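Local atomic coordinates of tyrosinase (Burkholderia thailandensis, PDB entry 5ZRD), a protein that probably oxidises monophenols to catechols and on to quinones with molecular oxygen at a pair of copper ions, as tyrosinases do. Residues K502-E506 with P530-V534; K425-G431 with I484-L490; V176-Y180 with M312-F316; H281-F287 with A300-G305. The contacts are given in a common frame with arbitrary orientation. Residues are numbered along the deposited sequence.

Contact 1: K502-E506 with P530-V534; sequences KFRVE and PKFEV
Two strands from different sheets face each other here through their side chains, near the surface and far from the copper ions. Strand 502-506 belongs to the mixed four-stranded sheet that also holds strand 441-450, whereas 531-534 is an outermost strand of a three-stranded antiparallel sheet. Both run extended. Their axes pass 8.3 Å apart with N-to-C directions at 125°, too far and too oblique for backbone pairing; CA atoms are nearest at Phe503–Phe532 (7.2 Å) and Val505–Pro530 (7.9 Å). Such face-to-face packing, in which alternate residues of each strand point into the gap, is how sheets pack in a beta sandwich, with which this arrangement is consistent; the segments meet mainly through apolar side chains. Phe503, Val505, Pro530, Phe532 and Val534 direct CA-to-CB toward the partner. Both phenylalanines are m rotamers. Phe503 CB lies over the face of the Phe532 ring in a CH-pi contact, 3.7 Å from its centroid, while the two rings meet obliquely, centroids 5.9 Å apart and planes at 35°. Val505 (m) puts CG2 3.7 Å from Pro530 CG and CG1 4.0 Å from Phe532 CE1; Val534 (t) brings CG2 to 4.0 Å from Phe503 CE2. Arg504 points its CA-to-CB bond away, and its guanidinium forms a salt bridge with Glu458, but its CA still touches Phe532 CZ at 3.8 Å.

Contact 2: K425-G431 with I484-L490; sequences KKLTVTG and IVAHFPL
Leu490, Leu427 and Val429 lose the most surface where 425-431 and 484-490 pair as antiparallel strands, their short axes 4.6 Å apart at 159°. The register sets Leu427 opposite Phe488 and Val429 opposite Ala486, both hydrogen-bonded pairs, with Thr428–His487 a non-hydrogen-bonded pair between them (CA–CA 4.6 Å). Leu427 N donates to Phe488 O (2.8 Å) and Phe488 N to Leu427 O (2.9 Å); Val429 N reaches Ala486 O (2.8 Å) and Ala486 N reaches Val429 O (3.0 Å). Leu490 N extends the ladder to Lys425 O (3.2 Å). Leu490 (m, t), past the strand end, places CG 4.2 Å from Leu427 CB, and Val429 (t) sets CG2 3.7 Å from Phe488 CE2, at the edge of the ring. Leu427, Val429, Ala486 and Phe488 share one face. The other carries Lys426, Thr428 and His487, where OG1 of Thr428 (chi1 m) and His487 ND1 are hydrogen-bonded at 3.3 Å. The alternation of side chains is that of a regular antiparallel ladder, and here both faces are covered: Phe488 and Ala486 pack on strand 441-450 of the other sheet, His487 meets helix 256-265, and strand 531-534 pairs with the far edge of strand 426-430.

Contact 3: V176-Y180 with M312-F316; sequences VTVRY and MDPIF
A salt bridge to the buried Asp313 ties the irregular 176-180 segment to the start of helix 315-334. The two segments run obliquely, CA 177 to 179 and CA 312 to 315 pointing 39° apart, with the CA atoms of Thr177 and Asp313 5.9 Å apart. Arg179, extended beyond chi1 (m, t, t), offers its guanidinium edge to the carboxylate: NE donates to Asp313 OD2 at 3.0 Å and NH2 to Asp313 OD1 at 2.8 Å. In Asp313 (t), OD1 also takes Ile315 N at 2.9 Å, the side-chain-to-NH capping bond characteristic of a helix N-terminus, and OD2 receives one water at 2.9 Å that also donates to Val178 O at 2.7 Å. A second water, 2.6 Å from Thr177 OG1, donates only weakly to Asp313 OD2 at 3.1 Å. Leu133 and Leu149 carbonyls engage Arg179 NH1 and NH2, and Thr177 OG1 bonds to Phe152 N. Ile315 CB covers one guanidinium face, 3.6 Å from Arg179 NH2; Thr177 CG2 lies 3.8 Å from Met312 CB. The same helix carries Phe316, which stacks on copper ligand His320; Ile315 and Arg179 touch Val284 of helix 274-285, and Pro314 packs on helix 27-41.

Contact 4: H281-F287 with A300-G305; sequences HLAVGGF and ANGDMG. With CU (copper (II) ion), chain K.
His281 NE2 binds copper at 2.0 Å, while its ND1 donates to Met304 O at 2.9 Å, so a backbone carbonyl of 300-305 orients the imidazole from behind. His277 and His320 bind the same metal. A second, weak bond runs from Gly302 N to Gly285 O (3.1 Å), and a water links the segments further along, donating to Gly286 O at 2.7 Å and accepting from Ala300 N at 2.9 Å. A metal-bound histidine held at its other nitrogen by a main-chain oxygen is a recurrent second-shell device, here serving the dinuclear copper centre of the tyrosinase fold. Helix 274-285 ends beside it in a Schellman motif: Gly286 has positive phi (136°), Phe287 N bonds to Leu282 O at 2.8 Å and Gly286 N weakly to the same oxygen at 3.0 Å. The close approach depends on glycines. Gly285 and Gly305 CA atoms are 3.8 Å apart, and a CB on either would clash with the facing backbone; on Gly286 it would strike Ala300 O, which lies 3.1 Å from Gly286 CA. Met304 (m, m, m), in a 3-10 turn, sets CE over the His281 ring face, 3.7 Å from the centroid, and CG 3.9 Å from Val284 CG1.

How the contacts relate
The four contacts form two pairs. Contacts 3 and 4, centred 9 Å apart within the central tyrosinase domain, touch directly: Tyr180 N lies 3.0 Å from Val284 O, and Val178 N 3.1 Å from Asp303 OD1. Contact 4 is nested inside the loop closed by contact 3, and together they link helices 274-285 and 315-334, which carry the three ligands of one copper. Contacts 2 and 1 follow in series and centre 7 Å apart; strands 426-430 and 531-534 are sheet neighbours, with Lys531 N 2.7 Å from Thr430 O. Contacts 1 and 2 centre about 26 and 25 Å from contact 4, which holds a copper ligand, so the beta-rich region lies away from the helical copper core.

Contact 1: K502-E506 with P530-V534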
loop_
_atom_site.group_PDB
_atom_site.type_symbol
_atom_site.label_atom_id
_atom_site.label_comp_id
_atom_site.label_asym_id
_atom_site.label_seq_id
_atom_site.Cartn_x
_atom_site.Cartn_y
_atom_site.Cartn_z
ATOM N N LYS A 502 9.978 -4.931 48.377
ATOM C CA LYS A 502 9.187 -5.491 47.286
ATOM C C LYS A 502 8.594 -4.300 46.535
ATOM O O LYS A 502 7.944 -3.446 47.132
ATOM C CB LYS A 502 8.136 -6.476 47.802
ATOM C CG LYS A 502 8.707 -7.769 48.397
ATOM C CD LYS A 502 8.013 -8.226 49.696
ATOM C CE LYS A 502 8.499 -7.516 50.953
ATOM N NZ LYS A 502 7.390 -6.881 51.715
ATOM N N PHE A 503 8.952 -4.205 45.262
ATOM C CA PHE A 503 8.595 -3.060 44.452
ATOM C C PHE A 503 7.320 -3.364 43.659
ATOM O O PHE A 503 7.087 -4.481 43.256
ATOM C CB PHE A 503 9.733 -2.669 43.503
ATOM C CG PHE A 503 11.013 -2.305 44.192
ATOM C CD1 PHE A 503 11.102 -1.138 44.933
ATOM C CD2 PHE A 503 12.125 -3.128 44.088
ATOM C CE1 PHE A 503 12.280 -0.809 45.570
ATOM C CE2 PHE A 503 13.304 -2.800 44.728
ATOM C CZ PHE A 503 13.381 -1.637 45.465
ATOM N N ARG A 504 6.545 -2.317 43.390
ATOM C CA ARG A 504 5.434 -2.416 42.456
ATOM C C ARG A 504 5.243 -1.058 41.765
ATOM O O ARG A 504 5.638 -0.022 42.291
ATOM C CB ARG A 504 4.166 -2.847 43.206
ATOM C CG ARG A 504 3.666 -1.776 44.158
ATOM C CD ARG A 504 2.597 -2.278 45.109
ATOM N NE ARG A 504 1.320 -1.719 44.736
ATOM C CZ ARG A 504 0.815 -0.602 45.239
ATOM N NH1 ARG A 504 -0.213 -0.021 44.639
ATOM N NH2 ARG A 504 1.346 -0.071 46.327
ATOM N N VAL A 505 4.589 -1.074 40.606
ATOM C CA VAL A 505 4.182 0.153 39.944
ATOM C C VAL A 505 2.659 0.117 39.800
ATOM O O VAL A 505 2.127 -0.864 39.398
ATOM C CB VAL A 505 4.842 0.320 38.563
ATOM C CG1 VAL A 505 6.337 0.505 38.662
ATOM C CG2 VAL A 505 4.517 -0.840 37.641
ATOM N N GLU A 506 2.007 1.212 40.116
ATOM C CA GLU A 506 0.590 1.447 39.865
ATOM C C GLU A 506 0.509 2.233 38.550
ATOM O O GLU A 506 1.118 3.305 38.435
ATOM C CB GLU A 506 0.003 2.225 41.055
ATOM C CG GLU A 506 -1.391 2.811 40.859
ATOM C CD GLU A 506 -1.831 3.899 41.845
ATOM O OE1 GLU A 506 -0.980 4.360 42.655
ATOM O OE2 GLU A 506 -3.031 4.311 41.788
ATOM N N PRO A 530 6.452 -6.197 35.657
ATOM C CA PRO A 530 7.605 -5.347 35.403
ATOM C C PRO A 530 8.861 -5.980 36.011
ATOM O O PRO A 530 8.770 -6.710 36.992
ATOM C CB PRO A 530 7.291 -4.000 36.075
ATOM C CG PRO A 530 5.816 -4.084 36.386
ATOM C CD PRO A 530 5.609 -5.555 36.667
ATOM N N LYS A 531 9.999 -5.731 35.397
ATOM C CA LYS A 531 11.288 -6.033 36.000
ATOM C C LYS A 531 11.740 -4.801 36.778
ATOM O O LYS A 531 11.564 -3.672 36.339
ATOM C CB LYS A 531 12.349 -6.384 34.953
ATOM C CG LYS A 531 12.119 -7.688 34.198
ATOM C CD LYS A 531 11.104 -7.610 33.052
ATOM C CE LYS A 531 10.983 -8.896 32.252
ATOM N NZ LYS A 531 10.655 -10.053 33.121
ATOM N N PHE A 532 12.369 -5.048 37.898
ATOM C CA PHE A 532 12.911 -4.019 38.728
ATOM C C PHE A 532 14.409 -4.238 38.916
ATOM O O PHE A 532 14.818 -5.329 39.229
ATOM C CB PHE A 532 12.245 -4.083 40.095
ATOM C CG PHE A 532 10.760 -3.874 40.034
ATOM C CD1 PHE A 532 10.230 -2.592 39.974
ATOM C CD2 PHE A 532 9.893 -4.959 40.005
ATOM C CE1 PHE A 532 8.854 -2.397 39.925
ATOM C CE2 PHE A 532 8.517 -4.762 39.953
ATOM C CZ PHE A 532 7.997 -3.481 39.924
ATOM N N GLU A 533 15.190 -3.173 38.827
ATOM C CA GLU A 533 16.625 -3.270 38.973
ATOM C C GLU A 533 17.085 -2.065 39.795
ATOM O O GLU A 533 16.532 -0.977 39.683
ATOM C CB GLU A 533 17.191 -3.417 37.560
ATOM C CG GLU A 533 18.599 -2.933 37.318
ATOM C CD GLU A 533 18.962 -3.051 35.840
ATOM O OE1 GLU A 533 20.129 -2.727 35.477
ATOM O OE2 GLU A 533 18.064 -3.466 35.044
ATOM N N VAL A 534 18.091 -2.286 40.619
ATOM C CA VAL A 534 18.579 -1.312 41.568
ATOM C C VAL A 534 20.040 -1.059 41.236
ATOM O O VAL A 534 20.801 -2.014 41.139
ATOM C CB VAL A 534 18.432 -1.834 43.001
ATOM C CG1 VAL A 534 19.052 -0.908 44.036
ATOM C CG2 VAL A 534 16.969 -2.104 43.306
#

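Contact 2: K425-G431 with I484-L490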
loop_
_atom_site.group_PDB
_atom_site.type_symbol
_atom_site.label_atom_id
_atom_site.label_comp_id
_atom_site.label_asym_id
_atom_site.label_seq_id
_atom_site.Cartn_x
_atom_site.Cartn_y
_atom_site.Cartn_z
ATOM N N LYS A 425 20.495 5.403 45.809
ATOM C CA LYS A 425 20.412 4.522 44.636
ATOM C C LYS A 425 19.164 4.850 43.799
ATOM O O LYS A 425 18.279 5.629 44.227
ATOM C CB LYS A 425 20.310 3.055 45.061
ATOM C CG LYS A 425 21.547 2.493 45.717
ATOM C CD LYS A 425 21.389 1.123 46.357
ATOM C CE LYS A 425 22.664 0.313 46.251
ATOM N NZ LYS A 425 22.638 -0.910 47.084
ATOM N N LYS A 426 19.080 4.233 42.611
ATOM C CA LYS A 426 17.926 4.454 41.793
ATOM C C LYS A 426 17.319 3.129 41.357
ATOM O O LYS A 426 18.021 2.159 41.209
ATOM C CB LYS A 426 18.259 5.383 40.625
ATOM C CG LYS A 426 19.024 4.797 39.453
ATOM C CD LYS A 426 19.220 5.816 38.325
ATOM C CE LYS A 426 20.588 5.686 37.708
ATOM N NZ LYS A 426 20.981 6.887 36.937
ATOM N N LEU A 427 16.000 3.162 41.149
ATOM C CA LEU A 427 15.213 2.021 40.671
ATOM C C LEU A 427 14.977 2.167 39.165
ATOM O O LEU A 427 14.462 3.192 38.724
ATOM C CB LEU A 427 13.861 2.006 41.398
ATOM C CG LEU A 427 12.987 0.789 41.109
ATOM C CD1 LEU A 427 13.585 -0.483 41.695
ATOM C CD2 LEU A 427 11.578 0.978 41.653
ATOM N N THR A 428 15.297 1.137 38.395
ATOM C CA THR A 428 14.957 1.108 37.012
ATOM C C THR A 428 13.805 0.107 36.845
ATOM O O THR A 428 13.898 -1.039 37.260
ATOM C CB THR A 428 16.174 0.742 36.142
ATOM O OG1 THR A 428 17.275 1.647 36.309
ATOM C CG2 THR A 428 15.816 0.698 34.670
ATOM N N VAL A 429 12.729 0.562 36.235
ATOM C CA VAL A 429 11.570 -0.258 35.971
ATOM C C VAL A 429 11.512 -0.516 34.466
ATOM O O VAL A 429 11.483 0.426 33.683
ATOM C CB VAL A 429 10.246 0.371 36.460
ATOM C CG1 VAL A 429 9.077 -0.594 36.268
ATOM C CG2 VAL A 429 10.325 0.808 37.916
ATOM N N THR A 430 11.486 -1.796 34.107
ATOM C CA THR A 430 11.310 -2.219 32.719
ATOM C C THR A 430 10.218 -3.288 32.655
ATOM O O THR A 430 10.388 -4.379 33.120
ATOM C CB THR A 430 12.627 -2.691 32.082
ATOM O OG1 THR A 430 13.213 -3.774 32.806
ATOM C CG2 THR A 430 13.641 -1.571 31.973
ATOM N N GLY A 431 9.070 -2.912 32.132
ATOM C CA GLY A 431 8.140 -3.857 31.545
ATOM C C GLY A 431 8.092 -3.607 30.056
ATOM O O GLY A 431 7.059 -3.204 29.532
ATOM N N ILE A 484 8.609 0.279 27.926
ATOM C CA ILE A 484 8.410 0.925 29.222
ATOM C C ILE A 484 9.774 0.935 29.939
ATOM O O ILE A 484 10.301 -0.114 30.305
ATOM C CB ILE A 484 7.314 0.228 30.065
ATOM C CG1 ILE A 484 6.008 -0.010 29.294
ATOM C CG2 ILE A 484 7.060 0.996 31.358
ATOM C CD1 ILE A 484 5.056 1.170 29.263
ATOM N N VAL A 485 10.376 2.098 30.101
ATOM C CA VAL A 485 11.563 2.211 30.955
ATOM C C VAL A 485 11.403 3.473 31.804
ATOM O O VAL A 485 11.121 4.505 31.282
ATOM C CB VAL A 485 12.873 2.198 30.142
ATOM C CG1 VAL A 485 12.747 3.009 28.884
ATOM C CG2 VAL A 485 14.047 2.679 30.962
ATOM N N ALA A 486 11.500 3.345 33.120
ATOM C CA ALA A 486 11.251 4.460 34.014
ATOM C C ALA A 486 12.246 4.370 35.168
ATOM O O ALA A 486 12.524 3.264 35.618
ATOM C CB ALA A 486 9.827 4.428 34.517
ATOM N N HIS A 487 12.785 5.505 35.614
ATOM C CA HIS A 487 13.676 5.506 36.750
ATOM C C HIS A 487 13.037 6.265 37.914
ATOM O O HIS A 487 12.294 7.221 37.698
ATOM C CB HIS A 487 15.013 6.165 36.432
ATOM C CG HIS A 487 15.638 5.689 35.175
ATOM N ND1 HIS A 487 16.497 4.609 35.148
ATOM C CD2 HIS A 487 15.541 6.141 33.910
ATOM C CE1 HIS A 487 16.922 4.436 33.900
ATOM N NE2 HIS A 487 16.333 5.355 33.131
ATOM N N PHE A 488 13.371 5.846 39.142
ATOM C CA PHE A 488 12.832 6.495 40.338
ATOM C C PHE A 488 13.939 6.563 41.372
ATOM O O PHE A 488 14.717 5.632 41.491
ATOM C CB PHE A 488 11.607 5.768 40.897
ATOM C CG PHE A 488 10.451 5.614 39.935
ATOM C CD1 PHE A 488 9.459 6.576 39.842
ATOM C CD2 PHE A 488 10.338 4.498 39.138
ATOM C CE1 PHE A 488 8.391 6.425 38.976
ATOM C CE2 PHE A 488 9.278 4.357 38.251
ATOM C CZ PHE A 488 8.312 5.325 38.159
ATOM N N PRO A 489 14.030 7.694 42.074
ATOM C CA PRO A 489 14.895 7.703 43.247
ATOM C C PRO A 489 14.360 6.719 44.301
ATOM O O PRO A 489 13.155 6.471 44.379
ATOM C CB PRO A 489 14.853 9.158 43.737
ATOM C CG PRO A 489 13.459 9.608 43.348
ATOM C CD PRO A 489 13.231 8.922 42.017
ATOM N N LEU A 490 15.273 6.176 45.083
ATOM C CA LEU A 490 14.963 5.380 46.298
ATOM C C LEU A 490 15.256 6.209 47.563
ATOM O O LEU A 490 15.322 5.666 48.662
ATOM C CB LEU A 490 15.796 4.091 46.254
ATOM C CG LEU A 490 15.341 3.065 45.211
ATOM C CD1 LEU A 490 16.460 2.118 44.836
ATOM C CD2 LEU A 490 14.141 2.283 45.715
#

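Contact 3: V176-Y180 with M312-F316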
loop_
_atom_site.group_PDB
_atom_site.type_symbol
_atom_site.label_atom_id
_atom_site.label_comp_id
_atom_site.label_asym_id
_atom_site.label_seq_id
_atom_site.Cartn_x
_atom_site.Cartn_y
_atom_site.Cartn_z
ATOM N N VAL A 176 -17.203 22.264 23.249
ATOM C CA VAL A 176 -16.513 23.194 24.162
ATOM C C VAL A 176 -15.430 22.416 24.933
ATOM O O VAL A 176 -15.628 21.283 25.397
ATOM C CB VAL A 176 -17.511 23.945 25.080
ATOM C CG1 VAL A 176 -18.575 23.032 25.651
ATOM C CG2 VAL A 176 -16.869 24.714 26.223
ATOM N N THR A 177 -14.251 23.029 25.079
ATOM C CA THR A 177 -13.141 22.313 25.662
ATOM C C THR A 177 -13.482 22.097 27.122
ATOM O O THR A 177 -14.184 22.968 27.680
ATOM C CB THR A 177 -11.808 23.039 25.472
ATOM O OG1 THR A 177 -11.883 24.347 26.027
ATOM C CG2 THR A 177 -11.410 23.167 24.017
ATOM N N VAL A 178 -12.997 20.983 27.692
ATOM C CA VAL A 178 -13.175 20.726 29.112
ATOM C C VAL A 178 -11.857 20.331 29.772
ATOM O O VAL A 178 -10.992 19.782 29.163
ATOM C CB VAL A 178 -14.228 19.625 29.361
ATOM C CG1 VAL A 178 -15.556 20.034 28.760
ATOM C CG2 VAL A 178 -13.803 18.252 28.843
ATOM N N ARG A 179 -11.826 20.585 31.069
ATOM C CA ARG A 179 -10.779 20.255 31.984
ATOM C C ARG A 179 -11.331 19.270 33.011
ATOM O O ARG A 179 -12.551 19.068 33.103
ATOM C CB ARG A 179 -10.312 21.533 32.684
ATOM C CG ARG A 179 -9.615 22.524 31.751
ATOM C CD ARG A 179 -9.589 23.929 32.316
ATOM N NE ARG A 179 -9.082 24.885 31.322
ATOM C CZ ARG A 179 -9.171 26.188 31.472
ATOM N NH1 ARG A 179 -9.537 26.667 32.649
ATOM N NH2 ARG A 179 -8.927 27.007 30.459
ATOM N N TYR A 180 -10.422 18.623 33.722
ATOM C CA TYR A 180 -10.761 17.857 34.890
ATOM C C TYR A 180 -11.786 18.658 35.696
ATOM O O TYR A 180 -11.578 19.831 35.886
ATOM C CB TYR A 180 -9.488 17.613 35.684
ATOM C CG TYR A 180 -9.616 16.918 37.008
ATOM C CD1 TYR A 180 -9.875 17.633 38.173
ATOM C CD2 TYR A 180 -9.394 15.555 37.117
ATOM C CE1 TYR A 180 -9.990 17.000 39.401
ATOM C CE2 TYR A 180 -9.489 14.906 38.337
ATOM C CZ TYR A 180 -9.777 15.635 39.487
ATOM O OH TYR A 180 -9.787 15.007 40.698
ATOM N N MET A 312 -6.415 23.399 21.902
ATOM C CA MET A 312 -7.680 24.146 21.754
ATOM C C MET A 312 -8.105 24.706 23.105
ATOM O O MET A 312 -9.015 25.489 23.150
ATOM C CB MET A 312 -8.816 23.274 21.222
ATOM C CG MET A 312 -8.596 22.745 19.827
ATOM S SD MET A 312 -8.402 24.074 18.615
ATOM C CE MET A 312 -8.056 23.161 17.119
ATOM N N ASP A 313 -7.473 24.308 24.191
ATOM C CA ASP A 313 -7.793 24.899 25.488
ATOM C C ASP A 313 -6.874 26.094 25.755
ATOM O O ASP A 313 -5.682 25.914 25.868
ATOM C CB ASP A 313 -7.631 23.884 26.591
ATOM C CG ASP A 313 -8.062 24.407 27.941
ATOM O OD1 ASP A 313 -8.002 25.659 28.194
ATOM O OD2 ASP A 313 -8.488 23.527 28.730
ATOM N N PRO A 314 -7.430 27.302 25.907
ATOM C CA PRO A 314 -6.619 28.521 26.124
ATOM C C PRO A 314 -5.542 28.375 27.208
ATOM O O PRO A 314 -4.491 29.054 27.084
ATOM C CB PRO A 314 -7.633 29.600 26.527
ATOM C CG PRO A 314 -8.908 29.170 25.830
ATOM C CD PRO A 314 -8.867 27.661 25.885
ATOM N N ILE A 315 -5.779 27.505 28.216
ATOM C CA ILE A 315 -4.848 27.341 29.328
ATOM C C ILE A 315 -3.557 26.721 28.802
ATOM O O ILE A 315 -2.502 26.861 29.437
ATOM C CB ILE A 315 -5.412 26.496 30.496
ATOM C CG1 ILE A 315 -4.655 26.760 31.793
ATOM C CG2 ILE A 315 -5.392 25.011 30.220
ATOM C CD1 ILE A 315 -5.428 26.324 33.025
ATOM N N PHE A 316 -3.656 25.982 27.706
ATOM C CA PHE A 316 -2.429 25.468 27.072
ATOM C C PHE A 316 -1.350 26.553 26.972
ATOM O O PHE A 316 -0.212 26.297 27.267
ATOM C CB PHE A 316 -2.711 24.930 25.683
ATOM C CG PHE A 316 -1.497 24.386 24.978
ATOM C CD1 PHE A 316 -0.649 25.234 24.283
ATOM C CD2 PHE A 316 -1.226 23.025 24.984
ATOM C CE1 PHE A 316 0.456 24.721 23.636
ATOM C CE2 PHE A 316 -0.114 22.513 24.341
ATOM C CZ PHE A 316 0.728 23.365 23.678
HETATM O O HOH W 1 -11.499 24.130 28.573
HETATM O O HOH W 2 -8.516 20.660 28.794
#

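Contact 4: H281-F287 with A300-G305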
loop_
_atom_site.group_PDB
_atom_site.type_symbol
_atom_site.label_atom_id
_atom_site.label_comp_id
_atom_site.label_asym_id
_atom_site.label_seq_id
_atom_site.Cartn_x
_atom_site.Cartn_y
_atom_site.Cartn_z
ATOM N N HIS A 281 -0.236 18.968 32.208
ATOM C CA HIS A 281 -1.192 18.499 31.258
ATOM C C HIS A 281 -2.080 17.407 31.873
ATOM O O HIS A 281 -3.252 17.412 31.653
ATOM C CB HIS A 281 -0.466 17.921 30.041
ATOM C CG HIS A 281 -0.106 18.923 28.999
ATOM N ND1 HIS A 281 -0.881 19.115 27.873
ATOM C CD2 HIS A 281 0.976 19.725 28.871
ATOM C CE1 HIS A 281 -0.280 19.988 27.088
ATOM N NE2 HIS A 281 0.840 20.426 27.702
ATOM N N LEU A 282 -1.520 16.412 32.560
ATOM C CA LEU A 282 -2.358 15.334 33.019
ATOM C C LEU A 282 -3.260 15.810 34.170
ATOM O O LEU A 282 -4.395 15.393 34.277
ATOM C CB LEU A 282 -1.504 14.138 33.446
ATOM C CG LEU A 282 -0.652 13.482 32.366
ATOM C CD1 LEU A 282 -0.342 12.036 32.718
ATOM C CD2 LEU A 282 -1.284 13.551 30.986
ATOM N N ALA A 283 -2.757 16.647 35.055
ATOM C CA ALA A 283 -3.556 17.132 36.180
ATOM C C ALA A 283 -4.750 17.948 35.666
ATOM O O ALA A 283 -5.924 17.680 35.984
ATOM C CB ALA A 283 -2.691 17.954 37.093
ATOM N N VAL A 284 -4.454 18.946 34.844
ATOM C CA VAL A 284 -5.475 19.792 34.264
ATOM C C VAL A 284 -6.371 18.989 33.312
ATOM O O VAL A 284 -7.555 19.290 33.172
ATOM C CB VAL A 284 -4.818 20.969 33.540
ATOM C CG1 VAL A 284 -5.829 21.697 32.673
ATOM C CG2 VAL A 284 -4.157 21.922 34.522
ATOM N N GLY A 285 -5.825 17.987 32.634
ATOM C CA GLY A 285 -6.544 17.275 31.539
ATOM C C GLY A 285 -7.173 15.932 31.936
ATOM O O GLY A 285 -7.616 15.190 31.034
ATOM N N GLY A 286 -7.190 15.571 33.227
ATOM C CA GLY A 286 -8.136 14.555 33.734
ATOM C C GLY A 286 -7.588 13.492 34.684
ATOM O O GLY A 286 -8.366 12.594 35.093
ATOM N N PHE A 287 -6.305 13.530 35.063
ATOM C CA PHE A 287 -5.752 12.543 36.006
ATOM C C PHE A 287 -5.712 13.100 37.443
ATOM O O PHE A 287 -5.058 14.141 37.742
ATOM C CB PHE A 287 -4.349 12.138 35.565
ATOM C CG PHE A 287 -4.319 11.381 34.270
ATOM C CD1 PHE A 287 -4.496 12.040 33.072
ATOM C CD2 PHE A 287 -4.131 10.013 34.253
ATOM C CE1 PHE A 287 -4.496 11.350 31.873
ATOM C CE2 PHE A 287 -4.088 9.327 33.051
ATOM C CZ PHE A 287 -4.280 9.998 31.866
ATOM N N ALA A 300 -11.850 11.100 33.136
ATOM C CA ALA A 300 -11.957 12.518 32.730
ATOM C C ALA A 300 -11.067 12.811 31.504
ATOM O O ALA A 300 -9.902 13.149 31.607
ATOM C CB ALA A 300 -11.631 13.430 33.882
ATOM N N ASN A 301 -11.633 12.662 30.328
ATOM C CA ASN A 301 -10.850 12.755 29.091
ATOM C C ASN A 301 -10.852 14.212 28.591
ATOM O O ASN A 301 -11.388 14.548 27.514
ATOM C CB ASN A 301 -11.389 11.809 28.026
ATOM C CG ASN A 301 -11.116 10.346 28.302
ATOM O OD1 ASN A 301 -10.081 9.972 28.868
ATOM N ND2 ASN A 301 -11.989 9.495 27.792
ATOM N N GLY A 302 -10.224 15.062 29.375
ATOM C CA GLY A 302 -10.155 16.483 29.076
ATOM C C GLY A 302 -9.184 16.794 27.948
ATOM O O GLY A 302 -8.307 16.013 27.631
ATOM N N ASP A 303 -9.358 17.937 27.317
ATOM C CA ASP A 303 -8.591 18.195 26.127
ATOM C C ASP A 303 -7.089 18.257 26.404
ATOM O O ASP A 303 -6.313 17.711 25.642
ATOM C CB ASP A 303 -9.112 19.436 25.399
ATOM C CG ASP A 303 -10.484 19.219 24.808
ATOM O OD1 ASP A 303 -11.453 19.435 25.565
ATOM O OD2 ASP A 303 -10.594 18.814 23.612
ATOM N N MET A 304 -6.705 18.847 27.532
ATOM C CA MET A 304 -5.292 19.032 27.924
ATOM C C MET A 304 -4.586 17.691 28.207
ATOM O O MET A 304 -3.371 17.659 28.279
ATOM C CB MET A 304 -5.205 19.915 29.175
ATOM C CG MET A 304 -5.216 21.406 28.878
ATOM S SD MET A 304 -3.709 22.008 28.082
ATOM C CE MET A 304 -2.523 21.835 29.405
ATOM N N GLY A 305 -5.320 16.588 28.355
ATOM C CA GLY A 305 -4.772 15.331 28.856
ATOM C C GLY A 305 -4.009 14.525 27.829
ATOM O O GLY A 305 -3.342 13.592 28.215
HETATM CU CU CU K . 2.356 21.110 26.594
HETATM O O HOH W 3 -10.553 11.097 35.733
#